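Local structure of aminopentol aminotransferase (Sphingopyxis macrogoltabida, 6HBS) at residues Y55-C60 and L67-S72; S149-P154 and A191-P196. The protein transfers the amino group of aminopentol (hydrolysed fumonisin B1) to pyruvate with pyridoxal 5'-phosphate as cofactor, a step in fumonisin B1 degradation. All blocks are in the same frame, centred on the assembly; numbering follows the deposited sequence.

Interaction 1: residues Y55-C60 and L67-S72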
ATOM      1  N   TYR A  55     -27.908   5.112  -0.643  1.00 20.38           N
ATOM      2  CA  TYR A  55     -27.782   5.285   0.790  1.00 19.24           C
ATOM      3  C   TYR A  55     -27.007   6.561   1.061  1.00 19.28           C
ATOM      4  O   TYR A  55     -25.923   6.790   0.471  1.00 18.83           O
ATOM      5  CB  TYR A  55     -27.045   4.131   1.489  1.00 19.92           C
ATOM      6  CG  TYR A  55     -27.551   2.757   1.153  1.00 19.48           C
ATOM      7  CD1 TYR A  55     -27.053   2.081   0.052  1.00 20.43           C
ATOM      8  CD2 TYR A  55     -28.557   2.153   1.888  1.00 20.22           C
ATOM      9  CE1 TYR A  55     -27.525   0.830  -0.284  1.00 20.98           C
ATOM     10  CE2 TYR A  55     -29.065   0.911   1.538  1.00 20.57           C
ATOM     11  CZ  TYR A  55     -28.516   0.231   0.473  1.00 20.46           C
ATOM     12  OH  TYR A  55     -28.942  -1.012   0.111  1.00 22.82           O
ATOM     13  N   ILE A  56     -27.523   7.363   1.997  1.00 17.89           N
ATOM     14  CA  ILE A  56     -26.720   8.408   2.577  1.00 17.61           C
ATOM     15  C   ILE A  56     -25.657   7.708   3.436  1.00 17.87           C
ATOM     16  O   ILE A  56     -25.990   6.929   4.337  1.00 19.29           O
ATOM     17  CB  ILE A  56     -27.572   9.403   3.383  1.00 17.70           C
ATOM     18  CG1 ILE A  56     -28.677  10.026   2.523  1.00 20.81           C
ATOM     19  CG2 ILE A  56     -26.673  10.468   3.971  1.00 17.34           C
ATOM     20  CD1 ILE A  56     -29.730  10.783   3.329  1.00 22.94           C
ATOM     21  N   ASP A  57     -24.382   8.001   3.148  1.00 17.61           N
ATOM     22  CA  ASP A  57     -23.281   7.158   3.606  1.00 17.49           C
ATOM     23  C   ASP A  57     -22.603   7.758   4.850  1.00 17.05           C
ATOM     24  O   ASP A  57     -21.864   8.704   4.728  1.00 18.40           O
ATOM     25  CB  ASP A  57     -22.302   6.953   2.451  1.00 17.75           C
ATOM     26  CG  ASP A  57     -21.008   6.262   2.845  1.00 17.39           C
ATOM     27  OD1 ASP A  57     -21.046   5.414   3.756  1.00 17.45           O
ATOM     28  OD2 ASP A  57     -19.966   6.665   2.291  1.00 19.91           O
ATOM     29  N   TYR A  58     -22.817   7.163   6.035  1.00 16.77           N
ATOM     30  CA  TYR A  58     -22.166   7.652   7.259  1.00 17.58           C
ATOM     31  C   TYR A  58     -20.872   6.876   7.543  1.00 18.09           C
ATOM     32  O   TYR A  58     -20.266   7.085   8.581  1.00 18.42           O
ATOM     33  CB  TYR A  58     -23.145   7.689   8.450  1.00 18.17           C
ATOM     34  CG  TYR A  58     -24.164   8.779   8.265  1.00 17.73           C
ATOM     35  CD1 TYR A  58     -23.840  10.092   8.550  1.00 20.16           C
ATOM     36  CD2 TYR A  58     -25.377   8.529   7.664  1.00 19.54           C
ATOM     37  CE1 TYR A  58     -24.740  11.127   8.322  1.00 21.38           C
ATOM     38  CE2 TYR A  58     -26.279   9.551   7.396  1.00 21.83           C
ATOM     39  CZ  TYR A  58     -25.975  10.853   7.765  1.00 21.60           C
ATOM     40  OH  TYR A  58     -26.828  11.886   7.512  1.00 21.02           O
ATOM     41  N   MET A  59     -20.408   6.048   6.602  1.00 18.40           N
ATOM     42  CA  MET A  59     -19.050   5.471   6.722  1.00 18.93           C
ATOM     43  C   MET A  59     -18.011   6.333   6.005  1.00 17.95           C
ATOM     44  O   MET A  59     -16.833   6.267   6.322  1.00 17.81           O
ATOM     45  CB  MET A  59     -18.968   4.063   6.144  1.00 18.57           C
ATOM     46  CG  MET A  59     -19.832   3.060   6.809  1.00 20.98           C
ATOM     47  SD  MET A  59     -19.983   3.299   8.575  1.00 26.30           S
ATOM     48  CE  MET A  59     -18.340   3.021   9.201  1.00 23.19           C
ATOM     49  N   CYS A  60     -18.440   7.152   5.050  1.00 16.83           N
ATOM     50  CA  CYS A  60     -17.495   7.927   4.197  1.00 17.32           C
ATOM     51  C   CYS A  60     -16.342   7.001   3.747  1.00 17.21           C
ATOM     52  O   CYS A  60     -15.161   7.331   3.842  1.00 16.47           O
ATOM     53  CB  CYS A  60     -16.893   9.124   4.908  1.00 17.69           C
ATOM     54  SG  CYS A  60     -18.084  10.392   5.407  1.00 18.65           S
ATOM     55  N   LEU A  67     -14.569  15.086   1.560  1.00 19.38           N
ATOM     56  CA  LEU A  67     -15.112  16.302   0.913  1.00 18.89           C
ATOM     57  C   LEU A  67     -16.235  15.971  -0.067  1.00 19.93           C
ATOM     58  O   LEU A  67     -16.792  16.889  -0.708  1.00 20.07           O
ATOM     59  CB  LEU A  67     -13.958  17.014   0.200  1.00 19.73           C
ATOM     60  CG  LEU A  67     -12.868  17.549   1.121  1.00 20.76           C
ATOM     61  CD1 LEU A  67     -11.733  18.191   0.335  1.00 21.21           C
ATOM     62  CD2 LEU A  67     -13.443  18.543   2.122  1.00 23.57           C
ATOM     63  N   GLY A  68     -16.582  14.684  -0.185  1.00 18.34           N
ATOM     64  CA  GLY A  68     -17.569  14.225  -1.147  1.00 19.74           C
ATOM     65  C   GLY A  68     -16.988  13.388  -2.263  1.00 18.41           C
ATOM     66  O   GLY A  68     -15.910  13.692  -2.828  1.00 18.08           O
ATOM     67  N   TYR A  69     -17.692  12.309  -2.575  1.00 17.03           N
ATOM     68  CA  TYR A  69     -17.269  11.453  -3.648  1.00 18.80           C
ATOM     69  C   TYR A  69     -17.294  12.205  -4.977  1.00 20.97           C
ATOM     70  O   TYR A  69     -18.317  12.818  -5.323  1.00 18.53           O
ATOM     71  CB  TYR A  69     -18.186  10.245  -3.751  1.00 18.09           C
ATOM     72  CG  TYR A  69     -18.151   9.260  -2.611  1.00 18.67           C
ATOM     73  CD1 TYR A  69     -17.065   8.421  -2.399  1.00 17.31           C
ATOM     74  CD2 TYR A  69     -19.250   9.109  -1.777  1.00 17.63           C
ATOM     75  CE1 TYR A  69     -17.091   7.442  -1.412  1.00 17.50           C
ATOM     76  CE2 TYR A  69     -19.286   8.144  -0.790  1.00 18.39           C
ATOM     77  CZ  TYR A  69     -18.201   7.295  -0.606  1.00 17.63           C
ATOM     78  OH  TYR A  69     -18.256   6.336   0.374  1.00 18.78           O
ATOM     79  N   ARG A  70     -16.171  12.120  -5.712  1.00 20.51           N
ATOM     80  CA  ARG A  70     -15.994  12.720  -7.046  1.00 22.27           C
ATOM     81  C   ARG A  70     -16.085  14.236  -6.938  1.00 22.92           C
ATOM     82  O   ARG A  70     -16.635  14.887  -7.827  1.00 24.15           O
ATOM     83  CB  ARG A  70     -17.001  12.192  -8.076  1.00 22.21           C
ATOM     84  CG  ARG A  70     -16.849  10.714  -8.400  1.00 24.57           C
ATOM     85  CD  ARG A  70     -17.916  10.221  -9.355  1.00 26.99           C
ATOM     86  NE  ARG A  70     -17.852  10.997 -10.591  1.00 30.36           N
ATOM     87  CZ  ARG A  70     -18.893  11.436 -11.296  1.00 32.16           C
ATOM     88  NH1 ARG A  70     -20.129  11.136 -10.941  1.00 28.87           N
ATOM     89  NH2 ARG A  70     -18.686  12.148 -12.387  1.00 31.68           N
ATOM     90  N   GLN A  71     -15.518  14.780  -5.862  1.00 21.68           N
ATOM     91  CA  GLN A  71     -15.502  16.197  -5.658  1.00 21.42           C
ATOM     92  C   GLN A  71     -14.771  16.861  -6.841  1.00 23.42           C
ATOM     93  O   GLN A  71     -13.662  16.484  -7.197  1.00 19.98           O
ATOM     94  CB  GLN A  71     -14.832  16.535  -4.337  1.00 22.92           C
ATOM     95  CG  GLN A  71     -15.237  17.897  -3.767  1.00 22.94           C
ATOM     96  CD  GLN A  71     -14.354  19.025  -4.244  1.00 25.90           C
ATOM     97  OE1 GLN A  71     -13.399  18.830  -5.006  1.00 24.85           O
ATOM     98  NE2 GLN A  71     -14.678  20.236  -3.809  1.00 27.02           N
ATOM     99  N   SER A  72     -15.403  17.866  -7.455  1.00 22.05           N
ATOM    100  CA  SER A  72     -15.058  18.218  -8.810  1.00 22.32           C
ATOM    101  C   SER A  72     -13.683  18.901  -8.891  1.00 20.90           C
ATOM    102  O   SER A  72     -12.949  18.673  -9.866  1.00 20.98           O
ATOM    103  CB  SER A  72     -16.173  19.080  -9.398  1.00 26.71           C
ATOM    104  OG  SER A  72     -16.071  20.364  -8.822  1.00 32.13           O
TER
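The backbones that carry Asp57 and Tyr69 stay well apart: the nearest pair of CA atoms, Cys60 and Gly68, is 8.3 Å apart. Side chains therefore bridge the gap, and a single hydrogen bond does most of the work. Tyr69 OH donates to Asp57 OD2 at 2.6 Å. The hydroxyl reaches OD2 on its syn side, 33° out of the carboxylate plane. The planes of the carboxylate and the phenol ring are nearly parallel, 15° apart, and OD2 sits at the ring edge. Asp57 has CG anti to the backbone N (chi1 172°), which turns the carboxylate toward Tyr69. Its other oxygen, OD1, accepts from Met59 N at 3.0 Å, from above the carboxylate plane. The two oxygens thus hold different parts of the chain, which limits rotation of the group. Replacing Asp57 by an alanine removes both acceptors, and would probably leave the buried Tyr69 hydroxyl without its main partner and the turn at Met59 less firmly held. Thr89 of the second subunit adds weak hydrogen bonds to Asp57 OD1 and Tyr69 OH, so the pair borders the dimer interface. Tyr69 itself lies in a type II beta turn from Gly68 to Gln71, closed by a weak bond from Gln71 N to Gly68 O. Gly68 adopts backbone angles that favour glycine. Gln71 is the N-cap of helix 72-82, and its OE1 accepts from Ile74 N. The arrangement is an Asx turn at the end of strand 54-57, tied by a buried tyrosine to the turn that leads into a capped helix.

Interaction 2: residues S149-P154 and A191-P196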
ATOM      1  N   SER A 149      -0.504  -5.246  10.082  1.00 22.40           N
ATOM      2  CA  SER A 149       0.824  -5.878   9.942  1.00 23.60           C
ATOM      3  C   SER A 149       1.004  -6.978  11.005  1.00 24.07           C
ATOM      4  O   SER A 149       0.287  -7.035  12.009  1.00 22.58           O
ATOM      5  CB  SER A 149       1.941  -4.833  10.017  1.00 23.96           C
ATOM      6  OG  SER A 149       1.716  -3.762   9.110  1.00 25.23           O
ATOM      7  N   PRO A 150       1.994  -7.896  10.865  1.00 24.75           N
ATOM      8  CA  PRO A 150       2.190  -8.923  11.889  1.00 23.56           C
ATOM      9  C   PRO A 150       2.359  -8.319  13.293  1.00 24.27           C
ATOM     10  O   PRO A 150       1.879  -8.923  14.267  1.00 24.00           O
ATOM     11  CB  PRO A 150       3.431  -9.694  11.391  1.00 25.67           C
ATOM     12  CG  PRO A 150       3.379  -9.502   9.869  1.00 26.12           C
ATOM     13  CD  PRO A 150       2.864  -8.078   9.683  1.00 24.52           C
ATOM     14  N   TRP A 151       2.988  -7.141  13.416  1.00 23.17           N
ATOM     15  CA  TRP A 151       3.242  -6.567  14.768  1.00 24.17           C
ATOM     16  C   TRP A 151       1.966  -6.056  15.442  1.00 23.72           C
ATOM     17  O   TRP A 151       1.985  -5.851  16.657  1.00 21.41           O
ATOM     18  CB  TRP A 151       4.316  -5.467  14.786  1.00 23.47           C
ATOM     19  CG  TRP A 151       3.996  -4.153  14.132  1.00 23.96           C
ATOM     20  CD1 TRP A 151       4.114  -3.856  12.800  1.00 22.87           C
ATOM     21  CD2 TRP A 151       3.554  -2.937  14.771  1.00 23.55           C
ATOM     22  NE1 TRP A 151       3.769  -2.551  12.569  1.00 24.10           N
ATOM     23  CE2 TRP A 151       3.437  -1.955  13.754  1.00 23.84           C
ATOM     24  CE3 TRP A 151       3.267  -2.565  16.096  1.00 24.47           C
ATOM     25  CZ2 TRP A 151       3.034  -0.645  14.018  1.00 25.15           C
ATOM     26  CZ3 TRP A 151       2.891  -1.257  16.355  1.00 26.95           C
ATOM     27  CH2 TRP A 151       2.755  -0.312  15.326  1.00 23.88           C
ATOM     28  N   ASN A 152       0.903  -5.781  14.679  1.00 23.45           N
ATOM     29  CA  ASN A 152      -0.221  -5.050  15.285  1.00 23.40           C
ATOM     30  C   ASN A 152      -1.600  -5.574  14.856  1.00 24.36           C
ATOM     31  O   ASN A 152      -2.582  -5.088  15.381  1.00 24.66           O
ATOM     32  CB  ASN A 152      -0.116  -3.536  15.036  1.00 24.31           C
ATOM     33  CG  ASN A 152      -0.099  -3.159  13.561  1.00 24.88           C
ATOM     34  OD1 ASN A 152      -0.298  -4.014  12.692  1.00 21.81           O
ATOM     35  ND2 ASN A 152       0.185  -1.891  13.266  1.00 23.90           N
ATOM     36  N   THR A 153      -1.702  -6.552  13.949  1.00 24.28           N
ATOM     37  CA  THR A 153      -3.023  -7.010  13.476  1.00 24.80           C
ATOM     38  C   THR A 153      -3.832  -7.532  14.674  1.00 28.76           C
ATOM     39  O   THR A 153      -3.291  -8.245  15.549  1.00 25.19           O
ATOM     40  CB  THR A 153      -2.889  -8.035  12.342  1.00 24.13           C
ATOM     41  OG1 THR A 153      -4.189  -8.411  11.887  1.00 25.64           O
ATOM     42  CG2 THR A 153      -2.162  -9.301  12.756  1.00 25.33           C
ATOM     43  N   PRO A 154      -5.145  -7.187  14.754  1.00 30.17           N
ATOM     44  CA  PRO A 154      -5.982  -7.549  15.906  1.00 31.32           C
ATOM     45  C   PRO A 154      -6.403  -9.022  15.982  1.00 34.87           C
ATOM     46  O   PRO A 154      -6.879  -9.454  17.030  1.00 35.38           O
ATOM     47  CB  PRO A 154      -7.251  -6.700  15.722  1.00 32.27           C
ATOM     48  CG  PRO A 154      -7.343  -6.491  14.203  1.00 31.34           C
ATOM     49  CD  PRO A 154      -5.895  -6.388  13.753  1.00 32.08           C
ATOM     50  N   ALA A 191       9.407   4.078  21.403  1.00 18.00           N
ATOM     51  CA  ALA A 191       8.298   4.957  21.089  1.00 18.17           C
ATOM     52  C   ALA A 191       7.035   4.604  21.879  1.00 18.14           C
ATOM     53  O   ALA A 191       6.855   3.455  22.310  1.00 19.30           O
ATOM     54  CB  ALA A 191       8.009   4.873  19.618  1.00 17.52           C
ATOM     55  N   VAL A 192       6.164   5.612  21.989  1.00 18.27           N
ATOM     56  CA  VAL A 192       4.765   5.510  22.405  1.00 20.00           C
ATOM     57  C   VAL A 192       3.880   5.846  21.193  1.00 19.33           C
ATOM     58  O   VAL A 192       3.980   6.952  20.625  1.00 19.49           O
ATOM     59  CB  VAL A 192       4.442   6.536  23.520  1.00 21.56           C
ATOM     60  CG1 VAL A 192       2.943   6.612  23.789  1.00 22.48           C
ATOM     61  CG2 VAL A 192       5.202   6.257  24.804  1.00 24.46           C
ATOM     62  N   PHE A 193       3.012   4.921  20.824  1.00 18.09           N
ATOM     63  CA  PHE A 193       1.969   5.157  19.838  1.00 19.75           C
ATOM     64  C   PHE A 193       0.678   5.474  20.592  1.00 20.94           C
ATOM     65  O   PHE A 193       0.305   4.725  21.535  1.00 21.49           O
ATOM     66  CB  PHE A 193       1.718   3.927  18.964  1.00 18.68           C
ATOM     67  CG  PHE A 193       2.709   3.712  17.849  1.00 19.67           C
ATOM     68  CD1 PHE A 193       4.034   3.429  18.112  1.00 20.11           C
ATOM     69  CD2 PHE A 193       2.297   3.787  16.519  1.00 20.50           C
ATOM     70  CE1 PHE A 193       4.936   3.216  17.076  1.00 22.22           C
ATOM     71  CE2 PHE A 193       3.198   3.576  15.491  1.00 18.84           C
ATOM     72  CZ  PHE A 193       4.515   3.297  15.763  1.00 19.45           C
ATOM     73  N   ALA A 194       0.008   6.549  20.158  1.00 20.63           N
ATOM     74  CA  ALA A 194      -1.325   6.924  20.630  1.00 19.32           C
ATOM     75  C   ALA A 194      -2.189   7.369  19.438  1.00 19.18           C
ATOM     76  O   ALA A 194      -1.761   8.192  18.665  1.00 18.05           O
ATOM     77  CB  ALA A 194      -1.181   8.031  21.634  1.00 18.22           C
ATOM     78  N   THR A 195      -3.416   6.846  19.340  1.00 19.73           N
ATOM     79  CA  THR A 195      -4.477   7.462  18.556  1.00 19.76           C
ATOM     80  C   THR A 195      -4.953   8.696  19.319  1.00 20.49           C
ATOM     81  O   THR A 195      -4.813   8.784  20.538  1.00 22.36           O
ATOM     82  CB  THR A 195      -5.622   6.488  18.262  1.00 19.55           C
ATOM     83  OG1 THR A 195      -6.287   6.052  19.451  1.00 20.44           O
ATOM     84  CG2 THR A 195      -5.138   5.296  17.478  1.00 19.96           C
ATOM     85  N   PRO A 196      -5.459   9.726  18.633  1.00 21.05           N
ATOM     86  CA  PRO A 196      -5.746  10.993  19.293  1.00 19.44           C
ATOM     87  C   PRO A 196      -7.027  10.972  20.136  1.00 19.60           C
ATOM     88  O   PRO A 196      -7.183  11.835  20.979  1.00 21.76           O
ATOM     89  CB  PRO A 196      -5.850  12.016  18.160  1.00 19.65           C
ATOM     90  CG  PRO A 196      -6.180  11.191  16.934  1.00 20.52           C
ATOM     91  CD  PRO A 196      -5.654   9.795  17.168  1.00 20.37           C
TER
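Ser149 O is gripped by two backbone donors, Thr153 N at 2.8 Å and Asn152 N at 3.0 Å, in the turn that carries Trp151 toward Phe193. A weak bond from Ser149 N to Asn152 OD1 adds a side-chain tie within the same loop. The contact across the segments is purely aromatic. The six-membered ring of Trp151 meets Phe193 in a T-shaped (edge-to-face) pair. The ring centroids are 5.4 Å apart and the planes stand at 63°. Trp151 CH2, at the far end of the indole, comes over one face of Phe193, toward its rim, and lies 3.9 Å from Phe193 CE2. Trp151 reaches there with CG set between its backbone N and carbonyl carbon (chi1 69°). On one face of the indole lies Asn152 ND2, 3.2 Å above the plane and offset toward the rim. The indole nitrogen NE1 is hydrogen-bonded to Ser123 OG on helix 118-133, which helps fix the ring's rotation. Phe193 projects from strand 189-194 and packs on Ala125 of that helix and on Cys140 of strand 137-141. It also meets the ring of His146, a residue of the cofactor pocket, edge-to-face. Both touching residues are buried. The chemistry implies a contact held by dispersion and by the weakly positive C-H edge of the indole facing the pi face of Phe193. The indole's one polar group, NE1, has its partner in Ser123, so the contact needs no polar bond.

Overall arrangement
Interaction 1 comes before interaction 2 along the chain. Their centres are 28 Å apart, their nearest atoms about 15 Å, and they lie on opposite sides of the chain's centre. Residues 55-60 take in the end of strand 54-57, in the small four-stranded sheet, and the loop after it. Residues 191-196 include the end of strand 189-194, in the seven-stranded sheet of the large cofactor-binding domain of fold type I aminotransferases. The side chain of Phe193 is about 8 Å from a bound pyridoxal phosphate; the side chain of Cys60 is about 13 Å from a bound PLP. Both contacts touch the second subunit, but they probably help hold separate parts of each subunit together.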